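Local coordinates for protein L-hydantoinase (Arthrobacter aurescens, PDB 1GKR) that hydrolyses the ring of 5-substituted hydantoins, preferring aryl over alkyl derivatives, with two zinc ions in each subunit of a homotetramer, at residues Met53-Val57 against Leu360-Cys365; Glu217-Ile221 against His239-Gly245; Val246-His250 against Asn303-Asp307; His260-Gln266 against Ile306-Asp312. All coordinates share one frame; numbering follows the deposited sequence.

Contact 4 lies deepest, its centre about 7 Å from that of the chain; contacts 1 and 2 are also buried, while contact 3 is only partly so. Contacts 2 and 3 use successive turns of helix 243-254, and contacts 3 and 4 share Ile306 and Asp307. Contact 1 meets contact 4 through a probable backbone hydrogen bond from Leu309 to Val363. The chemistry follows position. Contact 1 is mainly apolar, contact 3 pairs a CH-pi contact with a bridging water, and contacts 2 and 4 are polar and each carries a zinc ligand. These two are joined by Glu262, which probably accepts from the His239 amide.

Contact 1. Residues Met53-Val57 against Leu360-Cys365; sequences MPGVV and LVEVMC
The terminal methyl of Met53 fills a notch on the helix: CE lies 3.7 Å from Cys365 SG and 3.9 Å from Leu360 CD2, and the CG2 methyl of Val361 helps to line the hollow. A bend at the end of the Met53 chain (chi3 -90°) swings CE into this notch, and the side chain crosses that of Leu360 at about a right angle. Val361 presents both branches to the strand. Its CG2 lies 3.9 Å from Met53 CB, and its CG1 is 4.0 Å from CD of the Pro54 ring. Cys365 supplies the reverse bump. Its SG enters the concave bend of the backbone at Pro54 and Gly55, 3.5 Å from Pro54 O and close to Gly55 O. Further on, CG1 of Val56 rests beside the carbonyl oxygen of Met364, and that same oxygen accepts the one hydrogen bond across the contact, from Val57 N to Met364 O at 3.0 Å with an N-H...O angle of 158°. Leu390 and Leu392 flank Met53 from the neighbouring strand. Strand 51-62 continues to the zinc ligands His60 and His62, so helix 357-372 packs on a metal-bearing strand of the TIM-barrel amidohydrolase fold.

Contact 2. Residues Glu217-Ile221 against His239-Gly245; sequences ENEAI and HVSNPDG. With ZN (zinc ion), chain E.
Glu217 of helix 214-231 faces Ser241 and Asn242, in a TIM-barrel loop that runs from the zinc ligand His239 into helix 243-254. With CG anti to the backbone N (chi1 172°) and the chain extended, the Glu217 carboxylate meets Ser241 with both oxygens. OE1 accepts from Ser241 OG at 2.6 Å through its syn lone pair, and OE2 takes Ser241 N at 3.1 Å from the syn side. The Asn242 side chain comes from the opposite direction, its amide plane 71° from the carboxylate. Its ND2 donates to Glu217 OE1 at 2.8 Å from well above the carboxylate plane, although OE1 lies in the plane of the amide. OE1 thus has two donors across the contact, and Arg289 adds a salt bridge. An alanine in place of Glu217 would probably leave the Ser241 amide and the Asn242 ND2 without this buried acceptor, and deprive Arg289 of a countercharge. Alongside the polar group, Ile221 CD1 packs 4.0 Å from Gly245 CA and 4.3 Å from Val240 CG1. The backbones come close here, Gly245 CA lying 5.5 Å from Asn218 CA. At one end, His239 NE2 binds zinc at 2.3 Å, beside His183. At the other, Asn242 is the N-cap of helix 243-254, its OD1 accepting from Gly245 N at 2.8 Å.

Contact 3. Residues Val246-His250 against Asn303-Asp307; sequences VELIH and NGLID
Leu305 lies over one face of the His250 ring in a CH-pi contact: CG is 3.7 Å from the ring centroid and 16° off the normal, displaced slightly toward CD2. The His250 side chain leaves the helix with CG opposite the backbone N across the CA-CB bond (chi1 -169°), which brings its ring to the leucine, and the two side chains cross at about a right angle. Apolar packing continues along the same helical face. Val246 CG1 touches Leu305 CB at 3.7 Å and Ile306 CG1 at 3.9 Å. The polar link is indirect, as a water in the plane of the His250 ring bridges ND1 at 3.2 Å, Leu305 O at 3.0 Å and Asp307 OD2 at 2.8 Å, though it cannot donate to every acceptor around it at once. Gln253 offers ND1 a weak second partner. An alanine instead of His250 would probably remove the ring that lies over Leu305 CG and cost the water its link to helix 243-254. Gly304, with positive phi (94°) and two bonds back into the last turn, ends helix 291-303 in a Schellman motif. That turn delivers the chain to strand 308-309, a helix-to-strand connection of the TIM-barrel fold packed on helix 243-254.

Contact 4. Residues His260-Gln266 against Ile306-Asp312; sequences HCESGPQ and IDTLGSD. With ZN (zinc ion), chain F.
Glu262 pairs with Thr308 and Ser263 with Leu309 in parallel register, the strands held by Thr308 N to Cys261 O at 3.1 Å, Ser263 N to Thr308 O at 3.0 Å and Gly310 N to Ser263 O at 3.0 Å. The Asp307 side chain carries the ladder on: with CG turned to the side of its backbone nitrogen (chi1 -56°), OD2 accepts from Cys261 N at 2.7 Å through its anti lone pair, nearly straight at 169°. Its other oxygen, OD1, is linked through a water to His260 ND1, the water lying in the imidazole plane, while His260 NE2 is hydrogen-bonded to Asp258. On one face of the sheet, Thr308 OG1 lies 3.3 Å from Glu262 CB, the side chains passing at a slant; the hydroxyl itself is bonded to Glu59. These are neighbouring parallel strands of the TIM barrel, whose C-terminal ends bear the metal centre. Glu262 serves there as a second-shell residue, OE1 being bonded to His239 N and to ND1 of the zinc ligand His60. On the face shared by Ser263 and Leu309, the leucine CD1 folds back to 3.5 Å from Ser263 O. Beyond Gly310 the chain reaches Asp312, whose OD1 binds zinc at 2.1 Å together with His60, His62 and the carboxylated Lys147. Asp312 OD2 accepts from two waters, one of them also on the zinc and the other donating to Gln266 OE1.

Contact 1. Residues Met53-Val57 against Leu360-Cys365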
loop_
_atom_site.group_PDB
_atom_site.type_symbol
_atom_site.label_atom_id
_atom_site.label_comp_id
_atom_site.label_asym_id
_atom_site.label_seq_id
_atom_site.Cartn_x
_atom_site.Cartn_y
_atom_site.Cartn_z
ATOM N N MET A 53 -19.491 -25.926 23.784
ATOM C CA MET A 53 -19.013 -24.577 23.482
ATOM C C MET A 53 -19.831 -23.541 24.236
ATOM O O MET A 53 -20.904 -23.846 24.759
ATOM C CB MET A 53 -19.109 -24.295 21.982
ATOM C CG MET A 53 -20.523 -24.293 21.454
ATOM S SD MET A 53 -20.591 -23.967 19.687
ATOM C CE MET A 53 -20.721 -22.229 19.676
ATOM N N PRO A 54 -19.329 -22.297 24.318
ATOM C CA PRO A 54 -20.089 -21.268 25.033
ATOM C C PRO A 54 -21.330 -20.921 24.225
ATOM O O PRO A 54 -21.364 -21.144 23.009
ATOM C CB PRO A 54 -19.112 -20.093 25.099
ATOM C CG PRO A 54 -17.769 -20.749 24.956
ATOM C CD PRO A 54 -18.017 -21.778 23.903
ATOM N N GLY A 55 -22.344 -20.389 24.899
ATOM C CA GLY A 55 -23.545 -20.015 24.191
ATOM C C GLY A 55 -23.178 -18.983 23.141
ATOM O O GLY A 55 -22.289 -18.155 23.352
ATOM N N VAL A 56 -23.843 -19.033 21.995
ATOM C CA VAL A 56 -23.567 -18.071 20.939
ATOM C C VAL A 56 -24.085 -16.693 21.337
ATOM O O VAL A 56 -25.171 -16.577 21.903
ATOM C CB VAL A 56 -24.248 -18.478 19.638
ATOM C CG1 VAL A 56 -24.215 -17.320 18.651
ATOM C CG2 VAL A 56 -23.547 -19.707 19.069
ATOM N N VAL A 57 -23.297 -15.659 21.060
ATOM C CA VAL A 57 -23.679 -14.289 21.363
ATOM C C VAL A 57 -23.925 -13.602 20.028
ATOM O O VAL A 57 -22.982 -13.318 19.295
ATOM C CB VAL A 57 -22.557 -13.536 22.128
ATOM C CG1 VAL A 57 -22.891 -12.059 22.236
ATOM C CG2 VAL A 57 -22.394 -14.131 23.522
ATOM N N LEU A 360 -14.870 -20.800 14.838
ATOM C CA LEU A 360 -16.304 -20.587 14.949
ATOM C C LEU A 360 -16.630 -20.001 16.307
ATOM O O LEU A 360 -17.392 -19.047 16.411
ATOM C CB LEU A 360 -17.060 -21.903 14.765
ATOM C CG LEU A 360 -18.589 -21.802 14.739
ATOM C CD1 LEU A 360 -19.163 -22.917 13.894
ATOM C CD2 LEU A 360 -19.140 -21.865 16.143
ATOM N N VAL A 361 -16.054 -20.572 17.355
ATOM C CA VAL A 361 -16.313 -20.064 18.692
ATOM C C VAL A 361 -15.778 -18.645 18.871
ATOM O O VAL A 361 -16.341 -17.843 19.616
ATOM C CB VAL A 361 -15.707 -20.999 19.761
ATOM C CG1 VAL A 361 -15.608 -20.301 21.107
ATOM C CG2 VAL A 361 -16.584 -22.218 19.890
ATOM N N GLU A 362 -14.698 -18.332 18.168
ATOM C CA GLU A 362 -14.103 -17.010 18.268
ATOM C C GLU A 362 -14.995 -15.930 17.672
ATOM O O GLU A 362 -15.218 -14.886 18.300
ATOM C CB GLU A 362 -12.748 -16.976 17.563
ATOM C CG GLU A 362 -12.002 -15.679 17.789
ATOM C CD GLU A 362 -10.733 -15.576 16.975
ATOM O OE1 GLU A 362 -10.779 -15.926 15.771
ATOM O OE2 GLU A 362 -9.700 -15.131 17.530
ATOM N N VAL A 363 -15.507 -16.182 16.467
ATOM C CA VAL A 363 -16.352 -15.201 15.789
ATOM C C VAL A 363 -17.835 -15.182 16.213
ATOM O O VAL A 363 -18.533 -14.183 15.989
ATOM C CB VAL A 363 -16.296 -15.387 14.262
ATOM C CG1 VAL A 363 -14.873 -15.339 13.781
ATOM C CG2 VAL A 363 -16.935 -16.689 13.884
ATOM N N MET A 364 -18.313 -16.271 16.818
ATOM C CA MET A 364 -19.706 -16.348 17.237
ATOM C C MET A 364 -19.921 -16.203 18.726
ATOM O O MET A 364 -21.063 -16.029 19.162
ATOM C CB MET A 364 -20.353 -17.656 16.760
ATOM C CG MET A 364 -20.517 -17.697 15.272
ATOM S SD MET A 364 -21.425 -19.102 14.665
ATOM C CE MET A 364 -23.094 -18.468 14.717
ATOM N N CYS A 365 -18.845 -16.271 19.510
ATOM C CA CYS A 365 -18.972 -16.151 20.956
ATOM C C CYS A 365 -18.025 -15.142 21.579
ATOM O O CYS A 365 -18.453 -14.154 22.165
ATOM C CB CYS A 365 -18.736 -17.504 21.626
ATOM S SG CYS A 365 -19.657 -18.886 20.909
#

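Contact 2. Residues Glu217-Ile221 against His239-Gly245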
loop_
_atom_site.group_PDB
_atom_site.type_symbol
_atom_site.label_atom_id
_atom_site.label_comp_id
_atom_site.label_asym_id
_atom_site.label_seq_id
_atom_site.Cartn_x
_atom_site.Cartn_y
_atom_site.Cartn_z
ATOM N N GLU A 217 -21.106 -0.133 -1.717
ATOM C CA GLU A 217 -21.027 -0.650 -0.355
ATOM C C GLU A 217 -19.625 -0.355 0.152
ATOM O O GLU A 217 -19.423 0.098 1.280
ATOM C CB GLU A 217 -21.251 -2.163 -0.315
ATOM C CG GLU A 217 -20.996 -2.773 1.058
ATOM C CD GLU A 217 -21.221 -4.271 1.089
ATOM O OE1 GLU A 217 -21.106 -4.923 0.040
ATOM O OE2 GLU A 217 -21.495 -4.821 2.168
ATOM N N ASN A 218 -18.648 -0.610 -0.702
ATOM C CA ASN A 218 -17.270 -0.392 -0.320
ATOM C C ASN A 218 -16.906 1.073 -0.154
ATOM O O ASN A 218 -16.032 1.409 0.635
ATOM C CB ASN A 218 -16.362 -1.096 -1.318
ATOM C CG ASN A 218 -16.436 -2.614 -1.188
ATOM O OD1 ASN A 218 -15.972 -3.346 -2.063
ATOM N ND2 ASN A 218 -17.015 -3.088 -0.088
ATOM N N GLU A 219 -17.579 1.954 -0.878
ATOM C CA GLU A 219 -17.299 3.373 -0.731
ATOM C C GLU A 219 -17.745 3.791 0.673
ATOM O O GLU A 219 -17.042 4.525 1.373
ATOM C CB GLU A 219 -18.057 4.170 -1.791
ATOM C CG GLU A 219 -17.853 5.680 -1.733
ATOM C CD GLU A 219 -18.647 6.353 -0.613
ATOM O OE1 GLU A 219 -19.834 5.997 -0.445
ATOM O OE2 GLU A 219 -18.097 7.244 0.089
ATOM N N ALA A 220 -18.912 3.313 1.089
ATOM C CA ALA A 220 -19.433 3.655 2.403
ATOM C C ALA A 220 -18.506 3.121 3.491
ATOM O O ALA A 220 -18.272 3.780 4.513
ATOM C CB ALA A 220 -20.830 3.088 2.574
ATOM N N ILE A 221 -17.972 1.924 3.279
ATOM C CA ILE A 221 -17.076 1.358 4.268
ATOM C C ILE A 221 -15.849 2.269 4.372
ATOM O O ILE A 221 -15.406 2.630 5.471
ATOM C CB ILE A 221 -16.674 -0.074 3.872
ATOM C CG1 ILE A 221 -17.874 -1.005 4.048
ATOM C CG2 ILE A 221 -15.520 -0.545 4.717
ATOM C CD1 ILE A 221 -17.655 -2.429 3.511
ATOM N N HIS A 239 -22.914 -6.531 8.755
ATOM C CA HIS A 239 -23.102 -7.335 7.540
ATOM C C HIS A 239 -22.338 -6.890 6.301
ATOM O O HIS A 239 -22.919 -6.260 5.414
ATOM C CB HIS A 239 -24.577 -7.394 7.180
ATOM C CG HIS A 239 -25.254 -6.066 7.257
ATOM N ND1 HIS A 239 -24.672 -4.911 6.780
ATOM C CD2 HIS A 239 -26.464 -5.705 7.744
ATOM C CE1 HIS A 239 -25.495 -3.895 6.970
ATOM N NE2 HIS A 239 -26.588 -4.350 7.553
ATOM N N VAL A 240 -21.044 -7.207 6.255
ATOM C CA VAL A 240 -20.206 -6.897 5.102
ATOM C C VAL A 240 -20.415 -8.075 4.147
ATOM O O VAL A 240 -20.137 -9.226 4.494
ATOM C CB VAL A 240 -18.741 -6.794 5.510
ATOM C CG1 VAL A 240 -17.854 -6.683 4.274
ATOM C CG2 VAL A 240 -18.568 -5.585 6.393
ATOM N N SER A 241 -20.898 -7.778 2.945
ATOM C CA SER A 241 -21.233 -8.810 1.968
ATOM C C SER A 241 -20.172 -9.286 0.999
ATOM O O SER A 241 -20.368 -10.323 0.367
ATOM C CB SER A 241 -22.389 -8.335 1.108
ATOM O OG SER A 241 -21.904 -7.394 0.157
ATOM N N ASN A 242 -19.076 -8.545 0.855
ATOM C CA ASN A 242 -18.065 -8.919 -0.122
ATOM C C ASN A 242 -16.623 -8.930 0.375
ATOM O O ASN A 242 -16.253 -8.170 1.259
ATOM C CB ASN A 242 -18.196 -7.991 -1.323
ATOM C CG ASN A 242 -17.654 -6.609 -1.042
ATOM O OD1 ASN A 242 -16.447 -6.374 -1.126
ATOM N ND2 ASN A 242 -18.539 -5.687 -0.687
ATOM N N PRO A 243 -15.773 -9.764 -0.244
ATOM C CA PRO A 243 -14.357 -9.929 0.095
ATOM C C PRO A 243 -13.551 -8.643 0.145
ATOM O O PRO A 243 -12.741 -8.444 1.061
ATOM C CB PRO A 243 -13.838 -10.861 -1.000
ATOM C CG PRO A 243 -15.064 -11.518 -1.551
ATOM C CD PRO A 243 -16.068 -10.417 -1.532
ATOM N N ASP A 244 -13.750 -7.777 -0.842
ATOM C CA ASP A 244 -12.999 -6.530 -0.880
ATOM C C ASP A 244 -13.281 -5.614 0.302
ATOM O O ASP A 244 -12.387 -4.914 0.773
ATOM C CB ASP A 244 -13.253 -5.786 -2.191
ATOM C CG ASP A 244 -12.766 -6.560 -3.402
ATOM O OD1 ASP A 244 -11.678 -7.168 -3.321
ATOM O OD2 ASP A 244 -13.463 -6.559 -4.440
ATOM N N GLY A 245 -14.520 -5.619 0.779
ATOM C CA GLY A 245 -14.865 -4.785 1.910
ATOM C C GLY A 245 -14.211 -5.332 3.163
ATOM O O GLY A 245 -13.741 -4.579 4.028
HETATM ZN ZN ZN E . -28.542 -3.235 7.878
#

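Contact 3. Residues Val246-His250 against Asn303-Asp307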
loop_
_atom_site.group_PDB
_atom_site.type_symbol
_atom_site.label_atom_id
_atom_site.label_comp_id
_atom_site.label_asym_id
_atom_site.label_seq_id
_atom_site.Cartn_x
_atom_site.Cartn_y
_atom_site.Cartn_z
ATOM N N VAL A 246 -14.185 -6.655 3.269
ATOM C CA VAL A 246 -13.567 -7.285 4.421
ATOM C C VAL A 246 -12.110 -6.844 4.449
ATOM O O VAL A 246 -11.602 -6.417 5.489
ATOM C CB VAL A 246 -13.637 -8.829 4.339
ATOM C CG1 VAL A 246 -12.842 -9.453 5.475
ATOM C CG2 VAL A 246 -15.088 -9.275 4.429
ATOM N N GLU A 247 -11.446 -6.915 3.297
ATOM C CA GLU A 247 -10.049 -6.525 3.235
ATOM C C GLU A 247 -9.816 -5.063 3.645
ATOM O O GLU A 247 -8.903 -4.773 4.427
ATOM C CB GLU A 247 -9.486 -6.817 1.843
ATOM C CG GLU A 247 -8.331 -7.830 1.863
ATOM C CD GLU A 247 -8.531 -8.988 0.886
ATOM O OE1 GLU A 247 -8.684 -8.722 -0.333
ATOM O OE2 GLU A 247 -8.529 -10.165 1.334
ATOM N N LEU A 248 -10.641 -4.149 3.141
ATOM C CA LEU A 248 -10.519 -2.733 3.476
ATOM C C LEU A 248 -10.513 -2.528 4.985
ATOM O O LEU A 248 -9.681 -1.795 5.519
ATOM C CB LEU A 248 -11.683 -1.954 2.866
ATOM C CG LEU A 248 -11.459 -1.074 1.625
ATOM C CD1 LEU A 248 -10.401 -1.666 0.724
ATOM C CD2 LEU A 248 -12.780 -0.943 0.871
ATOM N N ILE A 249 -11.444 -3.182 5.671
ATOM C CA ILE A 249 -11.549 -3.060 7.119
ATOM C C ILE A 249 -10.360 -3.717 7.796
ATOM O O ILE A 249 -9.752 -3.144 8.711
ATOM C CB ILE A 249 -12.853 -3.710 7.645
ATOM C CG1 ILE A 249 -14.054 -2.943 7.105
ATOM C CG2 ILE A 249 -12.885 -3.696 9.153
ATOM C CD1 ILE A 249 -15.357 -3.621 7.366
ATOM N N HIS A 250 -10.033 -4.924 7.349
ATOM C CA HIS A 250 -8.905 -5.643 7.921
ATOM C C HIS A 250 -7.626 -4.807 7.823
ATOM O O HIS A 250 -6.894 -4.642 8.801
ATOM C CB HIS A 250 -8.699 -6.969 7.203
ATOM C CG HIS A 250 -7.732 -7.864 7.900
ATOM N ND1 HIS A 250 -7.889 -8.233 9.221
ATOM C CD2 HIS A 250 -6.565 -8.414 7.490
ATOM C CE1 HIS A 250 -6.856 -8.967 9.595
ATOM N NE2 HIS A 250 -6.038 -9.091 8.565
ATOM N N ASN A 303 -9.428 -17.633 7.978
ATOM C CA ASN A 303 -8.145 -16.985 8.170
ATOM C C ASN A 303 -8.107 -15.816 9.147
ATOM O O ASN A 303 -7.049 -15.234 9.384
ATOM C CB ASN A 303 -7.578 -16.566 6.818
ATOM C CG ASN A 303 -7.074 -17.755 6.020
ATOM O OD1 ASN A 303 -6.352 -18.594 6.549
ATOM N ND2 ASN A 303 -7.447 -17.831 4.748
ATOM N N GLY A 304 -9.251 -15.462 9.713
ATOM C CA GLY A 304 -9.260 -14.382 10.679
ATOM C C GLY A 304 -9.558 -12.967 10.222
ATOM O O GLY A 304 -9.445 -12.055 11.036
ATOM N N LEU A 305 -9.928 -12.758 8.959
ATOM C CA LEU A 305 -10.240 -11.406 8.497
ATOM C C LEU A 305 -11.658 -10.967 8.856
ATOM O O LEU A 305 -11.992 -9.783 8.797
ATOM C CB LEU A 305 -10.044 -11.282 6.993
ATOM C CG LEU A 305 -8.588 -11.160 6.561
ATOM C CD1 LEU A 305 -7.871 -12.446 6.875
ATOM C CD2 LEU A 305 -8.519 -10.868 5.088
ATOM N N ILE A 306 -12.502 -11.921 9.218
ATOM C CA ILE A 306 -13.859 -11.597 9.599
ATOM C C ILE A 306 -13.941 -11.714 11.111
ATOM O O ILE A 306 -13.817 -12.793 11.662
ATOM C CB ILE A 306 -14.827 -12.537 8.903
ATOM C CG1 ILE A 306 -14.763 -12.254 7.397
ATOM C CG2 ILE A 306 -16.214 -12.366 9.472
ATOM C CD1 ILE A 306 -15.766 -12.998 6.577
ATOM N N ASP A 307 -14.147 -10.592 11.778
ATOM C CA ASP A 307 -14.178 -10.557 13.233
ATOM C C ASP A 307 -15.364 -11.176 13.946
ATOM O O ASP A 307 -15.185 -11.862 14.952
ATOM C CB ASP A 307 -14.001 -9.116 13.692
ATOM C CG ASP A 307 -12.736 -8.511 13.153
ATOM O OD1 ASP A 307 -11.664 -8.975 13.590
ATOM O OD2 ASP A 307 -12.805 -7.602 12.287
HETATM O O HOH W 1 -10.835 -7.404 10.240
#

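Contact 4. Residues His260-Gln266 against Ile306-Asp312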
loop_
_atom_site.group_PDB
_atom_site.type_symbol
_atom_site.label_atom_id
_atom_site.label_comp_id
_atom_site.label_asym_id
_atom_site.label_seq_id
_atom_site.Cartn_x
_atom_site.Cartn_y
_atom_site.Cartn_z
ATOM N N HIS A 260 -13.811 -3.092 13.221
ATOM C CA HIS A 260 -13.999 -4.529 13.057
ATOM C C HIS A 260 -15.003 -4.900 11.996
ATOM O O HIS A 260 -15.890 -4.124 11.648
ATOM C CB HIS A 260 -14.420 -5.107 14.382
ATOM C CG HIS A 260 -13.612 -4.578 15.508
ATOM N ND1 HIS A 260 -12.546 -5.265 16.041
ATOM C CD2 HIS A 260 -13.628 -3.370 16.118
ATOM C CE1 HIS A 260 -11.937 -4.502 16.929
ATOM N NE2 HIS A 260 -12.574 -3.346 16.993
ATOM N N CYS A 261 -14.886 -6.120 11.500
ATOM C CA CYS A 261 -15.771 -6.558 10.444
ATOM C C CYS A 261 -16.758 -7.651 10.827
ATOM O O CYS A 261 -16.395 -8.684 11.398
ATOM C CB CYS A 261 -14.930 -7.016 9.276
ATOM S SG CYS A 261 -15.897 -7.686 7.989
ATOM N N GLU A 262 -18.021 -7.413 10.515
ATOM C CA GLU A 262 -19.049 -8.395 10.797
ATOM C C GLU A 262 -19.641 -8.892 9.494
ATOM O O GLU A 262 -19.812 -8.120 8.549
ATOM C CB GLU A 262 -20.197 -7.796 11.614
ATOM C CG GLU A 262 -21.315 -8.808 11.889
ATOM C CD GLU A 262 -22.683 -8.180 12.088
ATOM O OE1 GLU A 262 -23.296 -7.689 11.116
ATOM O OE2 GLU A 262 -23.154 -8.179 13.231
ATOM N N SER A 263 -19.916 -10.188 9.429
ATOM C CA SER A 263 -20.600 -10.730 8.272
ATOM C C SER A 263 -21.567 -11.729 8.869
ATOM O O SER A 263 -21.667 -11.824 10.088
ATOM C CB SER A 263 -19.662 -11.408 7.296
ATOM O OG SER A 263 -20.375 -11.661 6.101
ATOM N N GLY A 264 -22.284 -12.475 8.044
ATOM C CA GLY A 264 -23.234 -13.402 8.620
ATOM C C GLY A 264 -23.504 -14.608 7.768
ATOM O O GLY A 264 -23.176 -14.634 6.578
ATOM N N PRO A 265 -24.138 -15.627 8.353
ATOM C CA PRO A 265 -24.443 -16.853 7.619
ATOM C C PRO A 265 -25.197 -16.676 6.309
ATOM O O PRO A 265 -25.098 -17.528 5.440
ATOM C CB PRO A 265 -25.182 -17.706 8.652
ATOM C CG PRO A 265 -25.720 -16.718 9.633
ATOM C CD PRO A 265 -24.660 -15.668 9.729
ATOM N N GLN A 266 -25.930 -15.577 6.146
ATOM C CA GLN A 266 -26.663 -15.346 4.890
ATOM C C GLN A 266 -25.707 -15.084 3.739
ATOM O O GLN A 266 -25.988 -15.437 2.596
ATOM C CB GLN A 266 -27.579 -14.121 4.965
ATOM C CG GLN A 266 -27.987 -13.730 6.335
ATOM C CD GLN A 266 -26.963 -12.866 7.007
ATOM O OE1 GLN A 266 -27.047 -11.644 6.966
ATOM N NE2 GLN A 266 -25.978 -13.498 7.627
ATOM N N ILE A 306 -12.502 -11.921 9.218
ATOM C CA ILE A 306 -13.859 -11.597 9.599
ATOM C C ILE A 306 -13.941 -11.714 11.111
ATOM O O ILE A 306 -13.817 -12.793 11.662
ATOM C CB ILE A 306 -14.827 -12.537 8.903
ATOM C CG1 ILE A 306 -14.763 -12.254 7.397
ATOM C CG2 ILE A 306 -16.214 -12.366 9.472
ATOM C CD1 ILE A 306 -15.766 -12.998 6.577
ATOM N N ASP A 307 -14.147 -10.592 11.778
ATOM C CA ASP A 307 -14.178 -10.557 13.233
ATOM C C ASP A 307 -15.364 -11.176 13.946
ATOM O O ASP A 307 -15.185 -11.862 14.952
ATOM C CB ASP A 307 -14.001 -9.116 13.692
ATOM C CG ASP A 307 -12.736 -8.511 13.153
ATOM O OD1 ASP A 307 -11.664 -8.975 13.590
ATOM O OD2 ASP A 307 -12.805 -7.602 12.287
ATOM N N THR A 308 -16.572 -10.932 13.452
ATOM C CA THR A 308 -17.759 -11.489 14.090
ATOM C C THR A 308 -18.800 -11.932 13.080
ATOM O O THR A 308 -18.802 -11.514 11.922
ATOM C CB THR A 308 -18.456 -10.464 15.005
ATOM O OG1 THR A 308 -18.963 -9.396 14.197
ATOM C CG2 THR A 308 -17.495 -9.906 16.044
ATOM N N LEU A 309 -19.703 -12.777 13.543
ATOM C CA LEU A 309 -20.787 -13.268 12.717
ATOM C C LEU A 309 -22.081 -12.890 13.443
ATOM O O LEU A 309 -22.214 -13.086 14.654
ATOM C CB LEU A 309 -20.659 -14.778 12.556
ATOM C CG LEU A 309 -20.370 -15.335 11.158
ATOM C CD1 LEU A 309 -19.417 -14.448 10.408
ATOM C CD2 LEU A 309 -19.812 -16.745 11.284
ATOM N N GLY A 310 -23.017 -12.303 12.711
ATOM C CA GLY A 310 -24.288 -11.911 13.300
ATOM C C GLY A 310 -25.363 -12.372 12.340
ATOM O O GLY A 310 -25.162 -12.310 11.133
ATOM N N SER A 311 -26.499 -12.825 12.847
ATOM C CA SER A 311 -27.546 -13.330 11.960
ATOM C C SER A 311 -28.316 -12.278 11.173
ATOM O O SER A 311 -28.654 -12.481 10.001
ATOM C CB SER A 311 -28.543 -14.155 12.766
ATOM O OG SER A 311 -29.183 -13.327 13.721
ATOM N N ASP A 312 -28.566 -11.145 11.816
ATOM C CA ASP A 312 -29.366 -10.082 11.219
ATOM C C ASP A 312 -30.791 -10.651 11.034
ATOM O O ASP A 312 -31.487 -10.388 10.048
ATOM C CB ASP A 312 -28.790 -9.596 9.889
ATOM C CG ASP A 312 -29.439 -8.291 9.429
ATOM O OD1 ASP A 312 -29.923 -7.533 10.300
ATOM O OD2 ASP A 312 -29.464 -8.010 8.212
HETATM ZN ZN ZN F . -29.774 -5.414 10.421
HETATM O O HOH W 2 -11.268 -7.877 16.282
HETATM O O HOH W 3 -28.098 -8.945 5.844
HETATM O O HOH W 4 -30.354 -5.264 7.989
#